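Local coordinates for tRNA dimethylallyltransferase (PDB 3EXA), which probably transfers a dimethylallyl group from dimethylallyl diphosphate onto the adenine at position 37 of tRNAs that read codons beginning with uridine, at residues A[109-114]-A[188-193]; A[30-35]-A[83-88]. All blocks are in the same frame, centred on the assembly; numbering follows the deposited sequence.

Interaction 1. Residues A[109-114]-A[188-193]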
loop_
_atom_site.group_PDB
_atom_site.type_symbol
_atom_site.label_atom_id
_atom_site.label_comp_id
_atom_site.label_asym_id
_atom_site.label_seq_id
_atom_site.Cartn_x
_atom_site.Cartn_y
_atom_site.Cartn_z
ATOM N N ILE A 109 -19.400 14.377 6.074
ATOM C CA ILE A 109 -19.840 14.663 7.420
ATOM C C ILE A 109 -19.036 13.941 8.481
ATOM O O ILE A 109 -19.173 14.238 9.666
ATOM C CB ILE A 109 -21.322 14.321 7.622
ATOM C CG1 ILE A 109 -21.536 12.812 7.520
ATOM C CG2 ILE A 109 -22.161 15.038 6.598
ATOM C CD1 ILE A 109 -22.950 12.399 7.899
ATOM N N HIS A 110 -18.199 12.994 8.069
ATOM C CA HIS A 110 -17.389 12.242 9.024
ATOM C C HIS A 110 -15.899 12.448 8.804
ATOM O O HIS A 110 -15.081 11.992 9.601
ATOM C CB HIS A 110 -17.716 10.747 8.940
ATOM C CG HIS A 110 -19.066 10.394 9.480
ATOM N ND1 HIS A 110 -20.010 9.713 8.738
ATOM C CD2 HIS A 110 -19.629 10.610 10.692
ATOM C CE1 HIS A 110 -21.093 9.526 9.470
ATOM N NE2 HIS A 110 -20.888 10.061 10.662
ATOM N N GLN A 111 -15.543 13.137 7.727
ATOM C CA GLN A 111 -14.136 13.384 7.433
ATOM C C GLN A 111 -13.321 12.090 7.428
ATOM O O GLN A 111 -12.237 12.039 8.012
ATOM C CB GLN A 111 -13.538 14.343 8.467
ATOM C CG GLN A 111 -13.997 15.769 8.336
ATOM C CD GLN A 111 -13.730 16.329 6.959
ATOM O OE1 GLN A 111 -14.439 16.024 5.996
ATOM N NE2 GLN A 111 -12.695 17.148 6.852
ATOM N N PHE A 112 -13.835 11.050 6.775
ATOM C CA PHE A 112 -13.124 9.771 6.708
ATOM C C PHE A 112 -11.703 9.938 6.180
ATOM O O PHE A 112 -11.471 10.681 5.226
ATOM C CB PHE A 112 -13.862 8.777 5.806
ATOM C CG PHE A 112 -15.142 8.253 6.388
ATOM C CD1 PHE A 112 -15.208 7.848 7.715
ATOM C CD2 PHE A 112 -16.273 8.121 5.591
ATOM C CE1 PHE A 112 -16.388 7.322 8.246
ATOM C CE2 PHE A 112 -17.458 7.595 6.110
ATOM C CZ PHE A 112 -17.512 7.194 7.437
ATOM N N ASN A 113 -10.758 9.234 6.798
ATOM C CA ASN A 113 -9.357 9.303 6.388
ATOM C C ASN A 113 -9.204 9.192 4.874
ATOM O O ASN A 113 -8.695 10.108 4.225
ATOM C CB ASN A 113 -8.545 8.179 7.035
ATOM C CG ASN A 113 -7.089 8.186 6.589
ATOM O OD1 ASN A 113 -6.405 7.160 6.633
ATOM N ND2 ASN A 113 -6.606 9.352 6.161
ATOM N N LEU A 114 -9.643 8.057 4.330
ATOM C CA LEU A 114 -9.561 7.765 2.898
ATOM C C LEU A 114 -8.108 7.664 2.438
ATOM O O LEU A 114 -7.759 8.075 1.327
ATOM C CB LEU A 114 -10.300 8.831 2.079
ATOM C CG LEU A 114 -11.831 8.782 2.095
ATOM C CD1 LEU A 114 -12.367 9.934 1.268
ATOM C CD2 LEU A 114 -12.333 7.449 1.540
ATOM N N SER A 188 -18.909 13.270 13.990
ATOM C CA SER A 188 -18.871 14.414 13.095
ATOM C C SER A 188 -18.199 15.640 13.699
ATOM O O SER A 188 -18.495 16.032 14.829
ATOM C CB SER A 188 -20.280 14.812 12.671
ATOM O OG SER A 188 -20.222 15.902 11.765
ATOM N N PRO A 189 -17.285 16.268 12.945
ATOM C CA PRO A 189 -16.587 17.459 13.422
ATOM C C PRO A 189 -17.421 18.722 13.221
ATOM O O PRO A 189 -17.058 19.784 13.716
ATOM C CB PRO A 189 -15.329 17.478 12.566
ATOM C CG PRO A 189 -15.858 17.007 11.249
ATOM C CD PRO A 189 -16.685 15.799 11.682
ATOM N N TYR A 190 -18.527 18.619 12.485
ATOM C CA TYR A 190 -19.378 19.789 12.238
ATOM C C TYR A 190 -20.569 19.900 13.200
ATOM O O TYR A 190 -20.919 18.947 13.904
ATOM C CB TYR A 190 -19.947 19.771 10.804
ATOM C CG TYR A 190 -18.939 19.774 9.678
ATOM C CD1 TYR A 190 -18.595 18.601 9.026
ATOM C CD2 TYR A 190 -18.328 20.960 9.267
ATOM C CE1 TYR A 190 -17.668 18.599 7.995
ATOM C CE2 TYR A 190 -17.395 20.974 8.237
ATOM C CZ TYR A 190 -17.068 19.785 7.602
ATOM O OH TYR A 190 -16.140 19.783 6.584
ATOM N N ASN A 191 -21.169 21.089 13.225
ATOM C CA ASN A 191 -22.375 21.339 14.011
ATOM C C ASN A 191 -23.372 20.986 12.917
ATOM O O ASN A 191 -23.855 21.859 12.193
ATOM C CB ASN A 191 -22.496 22.829 14.371
ATOM C CG ASN A 191 -23.815 23.168 15.052
ATOM O OD1 ASN A 191 -24.772 22.388 15.011
ATOM N ND2 ASN A 191 -23.876 24.346 15.664
ATOM N N LEU A 192 -23.631 19.692 12.773
ATOM C CA LEU A 192 -24.511 19.211 11.730
ATOM C C LEU A 192 -25.965 18.979 12.105
ATOM O O LEU A 192 -26.294 18.536 13.209
ATOM C CB LEU A 192 -23.927 17.930 11.120
ATOM C CG LEU A 192 -24.650 17.265 9.931
ATOM C CD1 LEU A 192 -23.660 16.464 9.132
ATOM C CD2 LEU A 192 -25.776 16.363 10.427
ATOM N N VAL A 193 -26.823 19.319 11.145
ATOM C CA VAL A 193 -28.260 19.141 11.220
ATOM C C VAL A 193 -28.589 18.447 9.895
ATOM O O VAL A 193 -28.378 18.995 8.805
ATOM C CB VAL A 193 -29.013 20.487 11.317
ATOM C CG1 VAL A 193 -30.516 20.247 11.265
ATOM C CG2 VAL A 193 -28.656 21.187 12.623
#

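Interaction 2. Residues A[30-35]-A[83-88]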
loop_
_atom_site.group_PDB
_atom_site.type_symbol
_atom_site.label_atom_id
_atom_site.label_comp_id
_atom_site.label_asym_id
_atom_site.label_seq_id
_atom_site.Cartn_x
_atom_site.Cartn_y
_atom_site.Cartn_z
ATOM N N GLU A 30 -25.231 28.643 1.001
ATOM C CA GLU A 30 -24.820 28.252 -0.343
ATOM C C GLU A 30 -24.996 26.746 -0.452
ATOM O O GLU A 30 -24.904 26.046 0.554
ATOM C CB GLU A 30 -23.364 28.624 -0.597
ATOM C CG GLU A 30 -23.040 30.054 -0.248
ATOM C CD GLU A 30 -21.746 30.518 -0.883
ATOM O OE1 GLU A 30 -20.852 29.678 -1.109
ATOM O OE2 GLU A 30 -21.619 31.727 -1.157
ATOM N N VAL A 31 -25.248 26.228 -1.651
ATOM C CA VAL A 31 -25.451 24.787 -1.768
ATOM C C VAL A 31 -24.297 24.015 -2.358
ATOM O O VAL A 31 -23.741 24.387 -3.391
ATOM C CB VAL A 31 -26.695 24.423 -2.620
ATOM C CG1 VAL A 31 -26.841 22.904 -2.676
ATOM C CG2 VAL A 31 -27.950 25.057 -2.050
ATOM N N ILE A 32 -23.935 22.926 -1.699
ATOM C CA ILE A 32 -22.884 22.073 -2.218
ATOM C C ILE A 32 -23.612 20.833 -2.709
ATOM O O ILE A 32 -24.236 20.119 -1.915
ATOM C CB ILE A 32 -21.890 21.645 -1.151
ATOM C CG1 ILE A 32 -21.295 22.879 -0.468
ATOM C CG2 ILE A 32 -20.803 20.802 -1.801
ATOM C CD1 ILE A 32 -20.337 22.536 0.648
ATOM N N SER A 33 -23.541 20.591 -4.017
ATOM C CA SER A 33 -24.200 19.449 -4.635
ATOM C C SER A 33 -23.549 18.155 -4.194
ATOM O O SER A 33 -22.345 17.974 -4.358
ATOM C CB SER A 33 -24.136 19.550 -6.160
ATOM O OG SER A 33 -24.707 18.389 -6.756
ATOM N N GLY A 34 -24.345 17.257 -3.625
ATOM C CA GLY A 34 -23.797 15.990 -3.177
ATOM C C GLY A 34 -23.996 14.881 -4.192
ATOM O O GLY A 34 -23.575 13.750 -3.964
ATOM N N ASP A 35 -24.628 15.206 -5.318
ATOM C CA ASP A 35 -24.904 14.229 -6.370
ATOM C C ASP A 35 -23.743 14.104 -7.359
ATOM O O ASP A 35 -23.559 14.944 -8.236
ATOM C CB ASP A 35 -26.200 14.627 -7.086
ATOM C CG ASP A 35 -26.551 13.704 -8.228
ATOM O OD1 ASP A 35 -27.727 13.709 -8.642
ATOM O OD2 ASP A 35 -25.663 12.981 -8.718
ATOM N N PRO A 83 -12.997 21.784 1.879
ATOM C CA PRO A 83 -12.491 23.158 1.800
ATOM C C PRO A 83 -13.599 24.167 1.481
ATOM O O PRO A 83 -13.587 25.303 1.972
ATOM C CB PRO A 83 -11.443 23.079 0.689
ATOM C CG PRO A 83 -10.983 21.647 0.752
ATOM C CD PRO A 83 -12.285 20.906 0.938
ATOM N N LEU A 84 -14.565 23.750 0.663
ATOM C CA LEU A 84 -15.666 24.631 0.277
ATOM C C LEU A 84 -16.522 25.034 1.468
ATOM O O LEU A 84 -16.979 26.169 1.551
ATOM C CB LEU A 84 -16.537 23.966 -0.790
ATOM C CG LEU A 84 -16.588 24.705 -2.133
ATOM C CD1 LEU A 84 -17.332 23.863 -3.150
ATOM C CD2 LEU A 84 -17.256 26.051 -1.965
ATOM N N ILE A 85 -16.744 24.105 2.388
ATOM C CA ILE A 85 -17.541 24.410 3.568
ATOM C C ILE A 85 -16.890 25.541 4.350
ATOM O O ILE A 85 -17.574 26.409 4.894
ATOM C CB ILE A 85 -17.680 23.176 4.453
ATOM C CG1 ILE A 85 -18.676 22.209 3.807
ATOM C CG2 ILE A 85 -18.096 23.563 5.853
ATOM C CD1 ILE A 85 -18.726 20.854 4.483
ATOM N N THR A 86 -15.561 25.535 4.387
ATOM C CA THR A 86 -14.806 26.567 5.087
ATOM C C THR A 86 -14.887 27.891 4.336
ATOM O O THR A 86 -15.034 28.942 4.948
ATOM C CB THR A 86 -13.322 26.178 5.229
ATOM O OG1 THR A 86 -13.225 24.904 5.871
ATOM C CG2 THR A 86 -12.577 27.213 6.074
ATOM N N GLU A 87 -14.791 27.836 3.010
ATOM C CA GLU A 87 -14.850 29.041 2.188
ATOM C C GLU A 87 -16.236 29.686 2.279
ATOM O O GLU A 87 -16.378 30.906 2.177
ATOM C CB GLU A 87 -14.503 28.699 0.731
ATOM C CG GLU A 87 -13.075 28.164 0.538
ATOM C CD GLU A 87 -12.865 27.469 -0.809
ATOM O OE1 GLU A 87 -13.220 28.060 -1.852
ATOM O OE2 GLU A 87 -12.331 26.336 -0.819
ATOM N N ILE A 88 -17.257 28.856 2.471
ATOM C CA ILE A 88 -18.625 29.340 2.609
ATOM C C ILE A 88 -18.772 29.997 3.987
ATOM O O ILE A 88 -19.491 30.991 4.140
ATOM C CB ILE A 88 -19.632 28.173 2.444
ATOM C CG1 ILE A 88 -19.606 27.694 0.986
ATOM C CG2 ILE A 88 -21.041 28.611 2.864
ATOM C CD1 ILE A 88 -20.475 26.479 0.704
#

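Interaction 1. Residues A[109-114]-A[188-193]
H110 and S188 bring the two backbones together, their CA atoms 4.8 Å apart, where the end of helix 102-110 meets the residues leading into strand 191-198 of the parallel P-loop NTPase sheet. Q111 leaves helical geometry with a positive phi of 53°, and from there the chain runs away from the strand. S188 OG donates to I109 O over 2.9 Å, lying in the carbonyl plane with a C=O...donor angle of 152°. OG stands anti to the backbone N of its own residue (chi1 -178°), and it also accepts from Y190 N at 3.3 Å, closing an ST turn; one hydroxyl thus ties the helix end to the turn that leads into the strand. P189 covers the same carbonyl with its CD and meets Q111 through the two CG atoms, 3.7 Å apart, the side chains crossing at about a right angle. Y190 presents a ring edge to I109 CA, while its side chain also packs on T82 and I85 of helix 74-90. Away from the polar bond the contact turns apolar: L192 CD1 presses against I109 CG2 at 3.3 Å, tighter than usual for two carbons, and touches I109 CB at 3.5 Å.

Interaction 2. Residues A[30-35]-A[83-88]
L84 is the first residue of 83-88 to meet strand 30-33, its CB lying 4.3 Å from I32 CD1. One residue on, I85 comes closer: its CG1 is 3.6 Å from the same I32 CD1, the two side chains running nearly perpendicular. I32 reaches both because its CG1 is anti to the carbonyl carbon (chi1 -56°) and the chain then runs on extended to CD1. Helix 74-90 here packs on a strand of the parallel sheet of an alpha/beta P-loop fold, the two short axes 10.0 Å apart and antiparallel at 174°. A turn after L84, I88 fits between two strand residues. Its CD1 lies 3.9 Å from I32 CG1 and 3.8 Å from E30 CB, the E30 chain passing I88 the opposite way, with E30 CG 4.0 Å from I88 CG2. An alanine at I88 would probably open a gap beside I32 and take away the CD1 and CG2 contacts with the aliphatic part of E30. The carboxylate of E30 meets arginines beyond the segments: OE1 lies 3.1 Å from I88 CG1 and forms a salt bridge with R91, and OE2 forms another with R93, which should keep this buried acid ionised.

Both contacts reach one parallel sheet, interaction 2 as helix on strand and interaction 1 as a helix end on the loop before a strand, and they differ in burial. Interaction 2 is wholly buried, joining strand 29-33 to helix 74-90 by aliphatic packing; the one acidic side chain that touches across it, E30, is paired to arginines outside the two segments. Interaction 1 is only partly buried: at the approach to strand 191-198, a hydroxyl-to-carbonyl bond shares the work with a small apolar patch. At its outer end, F112 meets Y159 and R160 of the second subunit. The two centres lie 13 Å apart, and helix 74-90 links them, since Y190 OH of interaction 1 packs 3.5 Å from I85 CD1 of interaction 2.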